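Local coordinates for protein acetate CoA-transferase subunit beta (Escherichia coli DH5[alpha], PDB 5DBN) that transfers coenzyme A from acetyl-CoA to acetoacetate and other short-chain fatty acids, passing through a covalent enzyme-CoA intermediate, at residues D2-E14 with H165-I177. Residues are numbered along the deposited sequence; the frame is centred on the assembly and turned at random.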
loop_
_atom_site.group_PDB
_atom_site.type_symbol
_atom_site.label_atom_id
_atom_site.label_comp_id
_atom_site.label_asym_id
_atom_site.label_seq_id
_atom_site.Cartn_x
_atom_site.Cartn_y
_atom_site.Cartn_z
ATOM N N ASP B 2 33.509 -23.915 13.199
ATOM C CA ASP B 2 34.048 -22.579 13.415
ATOM C C ASP B 2 34.052 -21.797 12.097
ATOM O O ASP B 2 34.128 -20.567 12.095
ATOM C CB ASP B 2 35.458 -22.663 14.006
ATOM C CG ASP B 2 36.012 -21.307 14.405
ATOM O OD1 ASP B 2 35.216 -20.409 14.753
ATOM O OD2 ASP B 2 37.248 -21.141 14.379
ATOM N N ALA B 3 33.979 -22.520 10.981
ATOM C CA ALA B 3 33.934 -21.901 9.659
ATOM C C ALA B 3 32.786 -20.909 9.569
ATOM O O ALA B 3 32.977 -19.763 9.166
ATOM C CB ALA B 3 33.804 -22.958 8.578
ATOM N N LYS B 4 31.591 -21.368 9.928
ATOM C CA LYS B 4 30.405 -20.520 9.938
ATOM C C LYS B 4 30.631 -19.283 10.802
ATOM O O LYS B 4 30.161 -18.193 10.479
ATOM C CB LYS B 4 29.199 -21.298 10.458
ATOM C CG LYS B 4 28.823 -22.504 9.620
ATOM C CD LYS B 4 27.575 -23.179 10.167
ATOM C CE LYS B 4 27.295 -24.496 9.463
ATOM N NZ LYS B 4 26.075 -25.165 9.998
ATOM N N GLN B 5 31.357 -19.463 11.901
ATOM C CA GLN B 5 31.620 -18.369 12.828
ATOM C C GLN B 5 32.607 -17.362 12.245
ATOM O O GLN B 5 32.439 -16.158 12.434
ATOM C CB GLN B 5 32.138 -18.913 14.161
ATOM C CG GLN B 5 31.083 -19.677 14.950
ATOM C CD GLN B 5 31.613 -20.244 16.253
ATOM O OE1 GLN B 5 32.821 -20.401 16.435
ATOM N NE2 GLN B 5 30.704 -20.554 17.172
ATOM N N ARG B 6 33.628 -17.836 11.536
ATOM C CA ARG B 6 34.550 -16.913 10.882
ATOM C C ARG B 6 33.825 -16.140 9.781
ATOM O O ARG B 6 34.022 -14.935 9.630
ATOM C CB ARG B 6 35.782 -17.633 10.312
ATOM C CG ARG B 6 36.694 -18.260 11.367
ATOM C CD ARG B 6 37.849 -19.059 10.748
ATOM N NE ARG B 6 37.450 -20.223 9.957
ATOM C CZ ARG B 6 37.339 -21.461 10.435
ATOM N NH1 ARG B 6 37.601 -21.721 11.712
ATOM N NH2 ARG B 6 36.981 -22.452 9.630
ATOM N N ILE B 7 32.994 -16.835 9.012
ATOM C CA ILE B 7 32.181 -16.190 7.988
ATOM C C ILE B 7 31.296 -15.111 8.615
ATOM O O ILE B 7 31.306 -13.959 8.182
ATOM C CB ILE B 7 31.305 -17.212 7.235
ATOM C CG1 ILE B 7 32.191 -18.194 6.467
ATOM C CG2 ILE B 7 30.347 -16.506 6.273
ATOM C CD1 ILE B 7 31.461 -19.411 5.952
ATOM N N ALA B 8 30.526 -15.501 9.627
ATOM C CA ALA B 8 29.633 -14.579 10.322
ATOM C C ALA B 8 30.408 -13.396 10.886
ATOM O O ALA B 8 29.961 -12.251 10.810
ATOM C CB ALA B 8 28.891 -15.298 11.432
ATOM N N ARG B 9 31.569 -13.687 11.459
ATOM C CA ARG B 9 32.430 -12.659 12.026
ATOM C C ARG B 9 32.865 -11.657 10.958
ATOM O O ARG B 9 32.813 -10.447 11.175
ATOM C CB ARG B 9 33.653 -13.305 12.682
ATOM C CG ARG B 9 34.628 -12.339 13.331
ATOM C CD ARG B 9 35.723 -13.104 14.062
ATOM N NE ARG B 9 36.705 -12.225 14.691
ATOM C CZ ARG B 9 37.707 -12.650 15.456
ATOM N NH1 ARG B 9 37.868 -13.946 15.692
ATOM N NH2 ARG B 9 38.555 -11.779 15.989
ATOM N N ARG B 10 33.291 -12.160 9.803
ATOM C CA ARG B 10 33.717 -11.288 8.714
ATOM C C ARG B 10 32.567 -10.434 8.174
ATOM O O ARG B 10 32.740 -9.241 7.927
ATOM C CB ARG B 10 34.343 -12.107 7.579
ATOM C CG ARG B 10 34.750 -11.276 6.360
ATOM C CD ARG B 10 35.717 -10.152 6.725
ATOM N NE ARG B 10 35.926 -9.219 5.621
ATOM C CZ ARG B 10 35.161 -8.157 5.378
ATOM N NH1 ARG B 10 34.113 -7.886 6.146
ATOM N NH2 ARG B 10 35.435 -7.365 4.352
ATOM N N VAL B 11 31.401 -11.044 7.986
ATOM C CA VAL B 11 30.230 -10.314 7.509
ATOM C C VAL B 11 29.839 -9.215 8.495
ATOM O O VAL B 11 29.460 -8.113 8.093
ATOM C CB VAL B 11 29.027 -11.258 7.277
ATOM C CG1 VAL B 11 27.759 -10.466 6.973
ATOM C CG2 VAL B 11 29.318 -12.230 6.141
ATOM N N ALA B 12 29.932 -9.520 9.785
ATOM C CA ALA B 12 29.601 -8.554 10.826
ATOM C C ALA B 12 30.463 -7.301 10.715
ATOM O O ALA B 12 29.997 -6.191 10.971
ATOM C CB ALA B 12 29.765 -9.187 12.200
ATOM N N GLN B 13 31.723 -7.486 10.333
ATOM C CA GLN B 13 32.651 -6.370 10.170
ATOM C C GLN B 13 32.323 -5.521 8.939
ATOM O O GLN B 13 32.824 -4.406 8.799
ATOM C CB GLN B 13 34.090 -6.888 10.084
ATOM C CG GLN B 13 34.619 -7.442 11.402
ATOM C CD GLN B 13 35.994 -8.074 11.275
ATOM O OE1 GLN B 13 36.494 -8.289 10.171
ATOM N NE2 GLN B 13 36.612 -8.374 12.411
ATOM N N GLU B 14 31.471 -6.041 8.060
ATOM C CA GLU B 14 31.102 -5.325 6.840
ATOM C C GLU B 14 30.019 -4.290 7.110
ATOM O O GLU B 14 29.942 -3.268 6.428
ATOM C CB GLU B 14 30.614 -6.303 5.769
ATOM C CG GLU B 14 30.396 -5.674 4.400
ATOM C CD GLU B 14 31.684 -5.219 3.740
ATOM O OE1 GLU B 14 32.773 -5.640 4.187
ATOM O OE2 GLU B 14 31.603 -4.434 2.772
ATOM N N HIS B 165 26.394 -8.730 -4.406
ATOM C CA HIS B 165 27.453 -7.724 -4.309
ATOM C C HIS B 165 28.695 -8.277 -3.618
ATOM O O HIS B 165 29.820 -7.951 -3.993
ATOM C CB HIS B 165 26.964 -6.489 -3.546
ATOM C CG HIS B 165 25.894 -5.723 -4.256
ATOM N ND1 HIS B 165 24.590 -5.676 -3.810
ATOM C CD2 HIS B 165 25.933 -4.970 -5.379
ATOM C CE1 HIS B 165 23.873 -4.927 -4.628
ATOM N NE2 HIS B 165 24.664 -4.487 -5.589
ATOM N N MET B 166 28.482 -9.112 -2.607
ATOM C CA MET B 166 29.568 -9.624 -1.782
ATOM C C MET B 166 29.345 -11.092 -1.437
ATOM O O MET B 166 28.262 -11.475 -0.992
ATOM C CB MET B 166 29.689 -8.790 -0.504
ATOM C CG MET B 166 30.890 -9.126 0.368
ATOM S SD MET B 166 30.927 -8.122 1.867
ATOM C CE MET B 166 32.492 -8.615 2.587
ATOM N N LEU B 167 30.373 -11.908 -1.661
ATOM C CA LEU B 167 30.335 -13.322 -1.307
ATOM C C LEU B 167 31.419 -13.619 -0.276
ATOM O O LEU B 167 32.604 -13.399 -0.531
ATOM C CB LEU B 167 30.522 -14.195 -2.548
ATOM C CG LEU B 167 30.647 -15.699 -2.293
ATOM C CD1 LEU B 167 29.396 -16.231 -1.608
ATOM C CD2 LEU B 167 30.904 -16.442 -3.591
ATOM N N VAL B 168 31.001 -14.116 0.885
ATOM C CA VAL B 168 31.915 -14.391 1.987
ATOM C C VAL B 168 31.913 -15.873 2.354
ATOM O O VAL B 168 30.887 -16.426 2.756
ATOM C CB VAL B 168 31.549 -13.564 3.236
ATOM C CG1 VAL B 168 32.573 -13.779 4.346
ATOM C CG2 VAL B 168 31.455 -12.089 2.887
ATOM N N THR B 169 33.074 -16.506 2.202
ATOM C CA THR B 169 33.264 -17.896 2.601
ATOM C C THR B 169 34.343 -17.978 3.667
ATOM O O THR B 169 34.973 -16.977 4.005
ATOM C CB THR B 169 33.652 -18.796 1.409
ATOM O OG1 THR B 169 35.017 -18.554 1.046
ATOM C CG2 THR B 169 32.754 -18.526 0.208
ATOM N N GLU B 170 34.554 -19.175 4.201
ATOM C CA GLU B 170 35.578 -19.367 5.218
ATOM C C GLU B 170 36.965 -19.388 4.583
ATOM O O GLU B 170 37.971 -19.460 5.289
ATOM C CB GLU B 170 35.324 -20.660 6.011
ATOM C CG GLU B 170 35.703 -21.975 5.319
ATOM C CD GLU B 170 34.750 -22.370 4.203
ATOM O OE1 GLU B 170 33.810 -21.602 3.910
ATOM O OE2 GLU B 170 34.935 -23.464 3.629
ATOM N N LEU B 171 37.016 -19.314 3.255
ATOM C CA LEU B 171 38.287 -19.336 2.541
ATOM C C LEU B 171 38.641 -17.974 1.939
ATOM O O LEU B 171 39.818 -17.628 1.829
ATOM C CB LEU B 171 38.241 -20.382 1.423
ATOM C CG LEU B 171 38.374 -21.864 1.804
ATOM C CD1 LEU B 171 38.330 -22.735 0.558
ATOM C CD2 LEU B 171 39.611 -22.167 2.634
ATOM N N ALA B 172 37.629 -17.195 1.562
ATOM C CA ALA B 172 37.876 -15.948 0.838
ATOM C C ALA B 172 36.681 -14.994 0.813
ATOM O O ALA B 172 35.556 -15.374 1.136
ATOM C CB ALA B 172 38.302 -16.263 -0.585
ATOM N N VAL B 173 36.948 -13.750 0.416
ATOM C CA VAL B 173 35.904 -12.758 0.181
ATOM C C VAL B 173 35.943 -12.282 -1.268
ATOM O O VAL B 173 36.973 -11.807 -1.746
ATOM C CB VAL B 173 36.051 -11.536 1.118
ATOM C CG1 VAL B 173 34.948 -10.521 0.862
ATOM C CG2 VAL B 173 36.038 -11.972 2.576
ATOM N N PHE B 174 34.817 -12.435 -1.961
ATOM C CA PHE B 174 34.664 -11.958 -3.334
ATOM C C PHE B 174 33.736 -10.749 -3.386
ATOM O O PHE B 174 32.791 -10.653 -2.602
ATOM C CB PHE B 174 34.102 -13.056 -4.241
ATOM C CG PHE B 174 34.980 -14.270 -4.363
ATOM C CD1 PHE B 174 36.023 -14.300 -5.277
ATOM C CD2 PHE B 174 34.748 -15.392 -3.585
ATOM C CE1 PHE B 174 36.820 -15.419 -5.402
ATOM C CE2 PHE B 174 35.544 -16.512 -3.705
ATOM C CZ PHE B 174 36.582 -16.526 -4.612
ATOM N N ARG B 175 34.005 -9.830 -4.310
ATOM C CA ARG B 175 33.105 -8.704 -4.557
ATOM C C ARG B 175 32.766 -8.601 -6.045
ATOM O O ARG B 175 33.625 -8.810 -6.903
ATOM C CB ARG B 175 33.720 -7.391 -4.074
ATOM C CG ARG B 175 33.909 -7.302 -2.571
ATOM C CD ARG B 175 34.345 -5.907 -2.159
ATOM N NE ARG B 175 34.699 -5.832 -0.742
ATOM C CZ ARG B 175 33.829 -5.665 0.250
ATOM N NH1 ARG B 175 32.530 -5.567 0.001
ATOM N NH2 ARG B 175 34.261 -5.607 1.503
ATOM N N PHE B 176 31.507 -8.283 -6.338
ATOM C CA PHE B 176 31.063 -8.061 -7.714
ATOM C C PHE B 176 30.958 -6.567 -7.998
ATOM O O PHE B 176 30.087 -5.883 -7.460
ATOM C CB PHE B 176 29.717 -8.742 -7.975
ATOM C CG PHE B 176 29.766 -10.242 -7.889
ATOM C CD1 PHE B 176 30.070 -11.001 -9.005
ATOM C CD2 PHE B 176 29.497 -10.891 -6.698
ATOM C CE1 PHE B 176 30.114 -12.380 -8.935
ATOM C CE2 PHE B 176 29.539 -12.272 -6.619
ATOM C CZ PHE B 176 29.847 -13.017 -7.741
ATOM N N ILE B 177 31.851 -6.075 -8.854
ATOM C CA ILE B 177 31.946 -4.650 -9.147
ATOM C C ILE B 177 31.883 -4.410 -10.652
ATOM O O ILE B 177 32.755 -4.856 -11.396
ATOM C CB ILE B 177 33.254 -4.050 -8.590
ATOM C CG1 ILE B 177 33.442 -4.470 -7.127
ATOM C CG2 ILE B 177 33.248 -2.529 -8.747
ATOM C CD1 ILE B 177 34.713 -3.958 -6.485
#
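Glu14 meets Arg175 end-on, one carboxylate oxygen to each terminal nitrogen: OE1 of Glu14 takes NH2 of Arg175 at 3.1 Å on its syn side but well out of the carboxylate plane, with an N-H...O angle of 159°, while NH1 approaches OE2 from above that plane. Arg10 comes to the same carboxylate from within the helix, both NH1 and NH2 aimed at OE1, which therefore accepts from three donors. That brings NH2 of Arg10 within 3.5 Å of NH2 of Arg175; the shared carboxylate, with Glu185 pairing to Arg10, probably offsets the like charges. Lys134 NZ forms a salt bridge with OE2 of Glu14. With an alanine at Glu14, Arg10, Arg175 and Lys134 would probably lose their shared carboxylate, leaving two guanidinium groups close together with no anion to join them.

Next to this network, extended Met166 lays CE over one face of the Arg10 guanidinium, toward its rim, and its SD sits 3.5 Å from CD of Glu14. Here helix 3-12 packs across one face of the large mixed sheet of the CoA-transferase domain, running at 147° to strand 166-168, which pairs antiparallel with 172-177. Val168 carries much of the apolar contact: CG1 touches CG2 of Ile7, while CG2 reaches CG2 of Val11 at 3.9 Å. With CG anti to the backbone N (chi1 177°), Arg10 rests that carbon against CG1 of Val168 and CG2 of Val173; the bend at chi2 then turns the guanidinium toward Glu14. Toward the helix start, Ile7 sets CG1 3.4 Å from the backbone N of Glu170, and CB of Ala3 rests against CB of Glu170, whose OE1 is bound by the backbone N of His141.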